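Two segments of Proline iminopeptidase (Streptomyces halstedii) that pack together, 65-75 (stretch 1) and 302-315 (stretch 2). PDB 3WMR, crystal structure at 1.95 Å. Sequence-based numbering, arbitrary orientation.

Stretch 1 (65-75) AMTSLTEAGWP
Stretch 2, residues 302-315: RFHEVMIDYLESLV

Residues 65-75 coil against the last helix of the chain, and the two stretches bury 599 Å² between them. Stretch 1 enters in a 3-10 segment that begins earlier in the chain and runs to Thr 67, and keeps helical phi/psi through Glu 71, with i to i-3 bonds such as Glu 71 N to Ser 68 O (2.9 Å). Gly 73, at phi/psi 94/0, then turns the chain, and Trp 74 continues extended (-87/118). Stretch 2 is already helical at Arg 302, with regular i to i-4 bonds, and finishes in a type I turn from Glu 312 to Val 315. Both stretches advance in the same sense along the contact: Leu 69 CA lies 6.9 Å from His 304 CA, and Trp 74 CA lies 8.6 Å from Leu 311 CA.

At the beginning of the contact Met 66 (m, t, p) reaches in with its tip, placing SD 3.9 Å from Phe 303 CZ, oblique to the ring; Phe 303 is t with chi2 92°. Leu 69 (m, t) is the central bump. Its CA-to-CB bond points sideways, yet CD2 drops into a hollow of the helix, 3.8 Å from both Met 307 CB and Ile 308 CD1 and 4.0 Å from His 304 ND1. Its other methyl, CD1, meets Leu 311 CD1 at 4.1 Å. Met 307 is m, m, m.

One hydrogen bond crosses the contact. Ser 68 (p) sets OG near the plane of the His 304 ring, 3.0 Å from ND1; the CA-to-CB bond of His 304 (t, chi2 96°) points sideways, but its imidazole comes nearer to stretch 1.

Ile 308 answers Leu 69 with a bump of its own. In its m, m rotamer CD1 projects into a pocket lined by Leu 69, Ala 72 and Trp 74, lying 3.7 Å from Ala 72 CB and 3.8 Å from Trp 74 CD1.

Trp 74 (m, chi2 91°) has the largest area covered by the opposing stretch, 121 Å². Leu 311 (m, t) supports one face of the indole: its CB stands 3.7 Å from the centroid of the six-membered ring of Trp 74, 24° off the normal, a CH-pi contact. Trp 74 CH2 also comes within 3.2 Å of Leu 311 O. At the ring edge Glu 312 (m, m, chi3 -49°) brings OE2 to 3.5 Å from Trp 74 NE1. The terminal turn carries Val 315 (chi1 -71°) back to the indole, with CG1 3.5 Å from Trp 74 CH2.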

# COMPACT_ATOMS: atom_id res chain seq x y z
N ALA A 65 -7.33 -8.96 -6.49
CA ALA A 65 -6.82 -9.41 -7.79
C ALA A 65 -5.56 -10.27 -7.72
O ALA A 65 -5.35 -11.15 -8.55
CB ALA A 65 -6.54 -8.20 -8.65
N MET A 66 -4.72 -10.01 -6.73
CA MET A 66 -3.45 -10.70 -6.61
C MET A 66 -3.53 -12.17 -6.17
O MET A 66 -2.50 -12.84 -6.06
CB MET A 66 -2.54 -9.90 -5.67
CG MET A 66 -2.20 -8.54 -6.26
SD MET A 66 -0.98 -7.61 -5.30
CE MET A 66 0.39 -8.75 -5.34
N THR A 67 -4.74 -12.67 -5.92
CA THR A 67 -4.95 -14.12 -5.84
C THR A 67 -4.58 -14.82 -7.15
O THR A 67 -4.40 -16.03 -7.16
CB THR A 67 -6.41 -14.48 -5.50
OG1 THR A 67 -7.27 -13.89 -6.46
CG2 THR A 67 -6.80 -13.99 -4.10
N SER A 68 -4.47 -14.08 -8.25
CA SER A 68 -4.00 -14.66 -9.50
C SER A 68 -2.64 -15.35 -9.35
O SER A 68 -2.39 -16.36 -9.99
CB SER A 68 -3.91 -13.60 -10.60
OG SER A 68 -2.86 -12.67 -10.35
N LEU A 69 -1.77 -14.81 -8.50
CA LEU A 69 -0.46 -15.44 -8.30
C LEU A 69 -0.50 -16.91 -7.87
O LEU A 69 0.43 -17.65 -8.17
CB LEU A 69 0.39 -14.62 -7.30
CG LEU A 69 0.51 -13.12 -7.60
CD1 LEU A 69 1.26 -12.44 -6.46
CD2 LEU A 69 1.20 -12.86 -8.92
N THR A 70 -1.58 -17.33 -7.18
CA THR A 70 -1.72 -18.74 -6.77
C THR A 70 -1.85 -19.66 -7.99
O THR A 70 -1.59 -20.85 -7.90
CB THR A 70 -2.92 -18.97 -5.82
OG1 THR A 70 -4.15 -18.65 -6.50
CG2 THR A 70 -2.79 -18.13 -4.56
N GLU A 71 -2.19 -19.09 -9.13
CA GLU A 71 -2.28 -19.84 -10.39
C GLU A 71 -0.92 -20.44 -10.76
O GLU A 71 -0.84 -21.50 -11.38
CB GLU A 71 -2.78 -18.89 -11.48
CG GLU A 71 -3.11 -19.49 -12.83
CD GLU A 71 -3.07 -18.43 -13.92
OE1 GLU A 71 -3.71 -17.36 -13.74
OE2 GLU A 71 -2.39 -18.66 -14.94
N ALA A 72 0.16 -19.76 -10.33
CA ALA A 72 1.53 -20.20 -10.60
C ALA A 72 2.20 -20.81 -9.37
O ALA A 72 3.43 -20.94 -9.33
CB ALA A 72 2.36 -19.03 -11.13
N GLY A 73 1.40 -21.20 -8.38
CA GLY A 73 1.89 -21.90 -7.20
C GLY A 73 2.23 -21.05 -5.97
O GLY A 73 2.63 -21.58 -4.95
N TRP A 74 2.05 -19.74 -6.06
CA TRP A 74 2.39 -18.85 -4.95
C TRP A 74 1.22 -18.72 -3.97
O TRP A 74 0.15 -18.24 -4.37
CB TRP A 74 2.79 -17.46 -5.47
CG TRP A 74 3.99 -17.56 -6.30
CD1 TRP A 74 4.03 -17.76 -7.65
CD2 TRP A 74 5.34 -17.53 -5.85
NE1 TRP A 74 5.33 -17.86 -8.07
CE2 TRP A 74 6.16 -17.71 -6.98
CE3 TRP A 74 5.95 -17.37 -4.59
CZ2 TRP A 74 7.55 -17.73 -6.91
CZ3 TRP A 74 7.35 -17.39 -4.52
CH2 TRP A 74 8.13 -17.57 -5.68
N PRO A 75 1.42 -19.14 -2.71
CA PRO A 75 0.45 -18.79 -1.67
C PRO A 75 0.41 -17.29 -1.46
O PRO A 75 1.46 -16.62 -1.50
CB PRO A 75 1.00 -19.47 -0.40
CG PRO A 75 2.20 -20.25 -0.80
CD PRO A 75 2.65 -19.72 -2.13
N ARG A 302 -0.49 -7.85 -17.32
CA ARG A 302 0.91 -7.39 -17.33
C ARG A 302 1.51 -7.31 -15.90
O ARG A 302 2.68 -7.64 -15.70
CB ARG A 302 1.01 -6.04 -18.04
CG ARG A 302 2.42 -5.47 -18.17
CD ARG A 302 3.35 -6.43 -18.90
NE ARG A 302 4.76 -6.08 -18.72
CZ ARG A 302 5.78 -6.92 -18.95
NH1 ARG A 302 5.56 -8.17 -19.35
NH2 ARG A 302 7.02 -6.50 -18.76
N PHE A 303 0.71 -6.88 -14.94
CA PHE A 303 1.11 -6.87 -13.55
C PHE A 303 1.43 -8.29 -13.06
O PHE A 303 2.47 -8.53 -12.42
CB PHE A 303 0.03 -6.22 -12.68
CG PHE A 303 0.32 -6.29 -11.22
CD1 PHE A 303 0.99 -5.26 -10.58
CD2 PHE A 303 -0.05 -7.41 -10.49
CE1 PHE A 303 1.28 -5.33 -9.24
CE2 PHE A 303 0.23 -7.49 -9.15
CZ PHE A 303 0.89 -6.44 -8.52
N HIS A 304 0.52 -9.22 -13.36
CA HIS A 304 0.72 -10.63 -13.05
C HIS A 304 2.02 -11.16 -13.64
O HIS A 304 2.82 -11.75 -12.92
CB HIS A 304 -0.47 -11.45 -13.57
CG HIS A 304 -0.30 -12.93 -13.39
ND1 HIS A 304 -0.82 -13.61 -12.31
CD2 HIS A 304 0.32 -13.85 -14.16
CE1 HIS A 304 -0.52 -14.89 -12.42
NE2 HIS A 304 0.18 -15.06 -13.53
N GLU A 305 2.23 -10.96 -14.95
CA GLU A 305 3.47 -11.37 -15.61
C GLU A 305 4.72 -10.80 -14.93
O GLU A 305 5.72 -11.49 -14.75
CB GLU A 305 3.48 -10.95 -17.09
CG GLU A 305 2.54 -11.75 -17.99
CD GLU A 305 2.41 -11.16 -19.39
OE1 GLU A 305 3.01 -10.08 -19.67
OE2 GLU A 305 1.70 -11.77 -20.23
N VAL A 306 4.66 -9.52 -14.57
CA VAL A 306 5.82 -8.85 -13.97
C VAL A 306 6.12 -9.46 -12.61
O VAL A 306 7.25 -9.82 -12.33
CB VAL A 306 5.62 -7.34 -13.87
CG1 VAL A 306 6.71 -6.69 -13.00
CG2 VAL A 306 5.65 -6.72 -15.26
N MET A 307 5.08 -9.63 -11.80
CA MET A 307 5.21 -10.25 -10.50
C MET A 307 5.75 -11.67 -10.57
O MET A 307 6.72 -12.00 -9.89
CB MET A 307 3.87 -10.23 -9.77
CG MET A 307 3.51 -8.87 -9.18
SD MET A 307 4.69 -8.32 -7.92
CE MET A 307 4.47 -9.58 -6.67
N ILE A 308 5.15 -12.51 -11.41
CA ILE A 308 5.62 -13.89 -11.53
C ILE A 308 7.09 -13.97 -11.95
O ILE A 308 7.85 -14.78 -11.40
CB ILE A 308 4.74 -14.70 -12.51
CG1 ILE A 308 3.33 -14.85 -11.96
CG2 ILE A 308 5.35 -16.07 -12.78
CD1 ILE A 308 3.24 -15.52 -10.61
N ASP A 309 7.48 -13.13 -12.91
CA ASP A 309 8.87 -13.04 -13.37
C ASP A 309 9.83 -12.71 -12.22
O ASP A 309 10.87 -13.35 -12.05
CB ASP A 309 8.96 -12.00 -14.49
CG ASP A 309 10.32 -11.98 -15.17
OD1 ASP A 309 10.46 -12.70 -16.19
OD2 ASP A 309 11.23 -11.26 -14.69
N TYR A 310 9.47 -11.71 -11.42
CA TYR A 310 10.26 -11.35 -10.24
C TYR A 310 10.25 -12.50 -9.23
O TYR A 310 11.31 -12.92 -8.73
CB TYR A 310 9.71 -10.06 -9.59
CG TYR A 310 10.24 -9.86 -8.19
CD1 TYR A 310 11.52 -9.35 -7.97
CD2 TYR A 310 9.48 -10.22 -7.08
CE1 TYR A 310 12.03 -9.20 -6.70
CE2 TYR A 310 9.99 -10.08 -5.80
CZ TYR A 310 11.27 -9.56 -5.61
OH TYR A 310 11.77 -9.40 -4.32
N LEU A 311 9.06 -13.02 -8.91
CA LEU A 311 8.94 -14.06 -7.89
C LEU A 311 9.74 -15.33 -8.23
O LEU A 311 10.34 -15.94 -7.34
CB LEU A 311 7.45 -14.39 -7.60
CG LEU A 311 6.62 -13.33 -6.86
CD1 LEU A 311 5.15 -13.72 -6.87
CD2 LEU A 311 7.08 -13.13 -5.42
N GLU A 312 9.77 -15.72 -9.50
CA GLU A 312 10.50 -16.92 -9.92
C GLU A 312 12.02 -16.78 -9.74
O GLU A 312 12.69 -17.77 -9.49
CB GLU A 312 10.16 -17.31 -11.37
CG GLU A 312 8.77 -17.91 -11.54
CD GLU A 312 8.62 -19.28 -10.88
OE1 GLU A 312 9.48 -20.15 -11.10
OE2 GLU A 312 7.62 -19.47 -10.15
N SER A 313 12.55 -15.56 -9.83
CA SER A 313 13.99 -15.34 -9.58
C SER A 313 14.39 -15.66 -8.14
O SER A 313 15.56 -15.82 -7.86
CB SER A 313 14.42 -13.90 -9.95
OG SER A 313 14.06 -12.94 -8.96
N LEU A 314 13.41 -15.77 -7.24
CA LEU A 314 13.65 -16.03 -5.82
C LEU A 314 13.55 -17.50 -5.41
O LEU A 314 13.70 -17.79 -4.24
CB LEU A 314 12.66 -15.25 -4.96
CG LEU A 314 12.53 -13.76 -5.22
CD1 LEU A 314 11.42 -13.21 -4.35
CD2 LEU A 314 13.86 -13.07 -4.93
N VAL A 315 13.26 -18.42 -6.35
CA VAL A 315 13.08 -19.85 -6.04
C VAL A 315 13.83 -20.74 -7.04
O VAL A 315 14.62 -20.22 -7.84
CB VAL A 315 11.59 -20.28 -6.06
CG1 VAL A 315 10.83 -19.71 -4.87
CG2 VAL A 315 10.93 -19.86 -7.36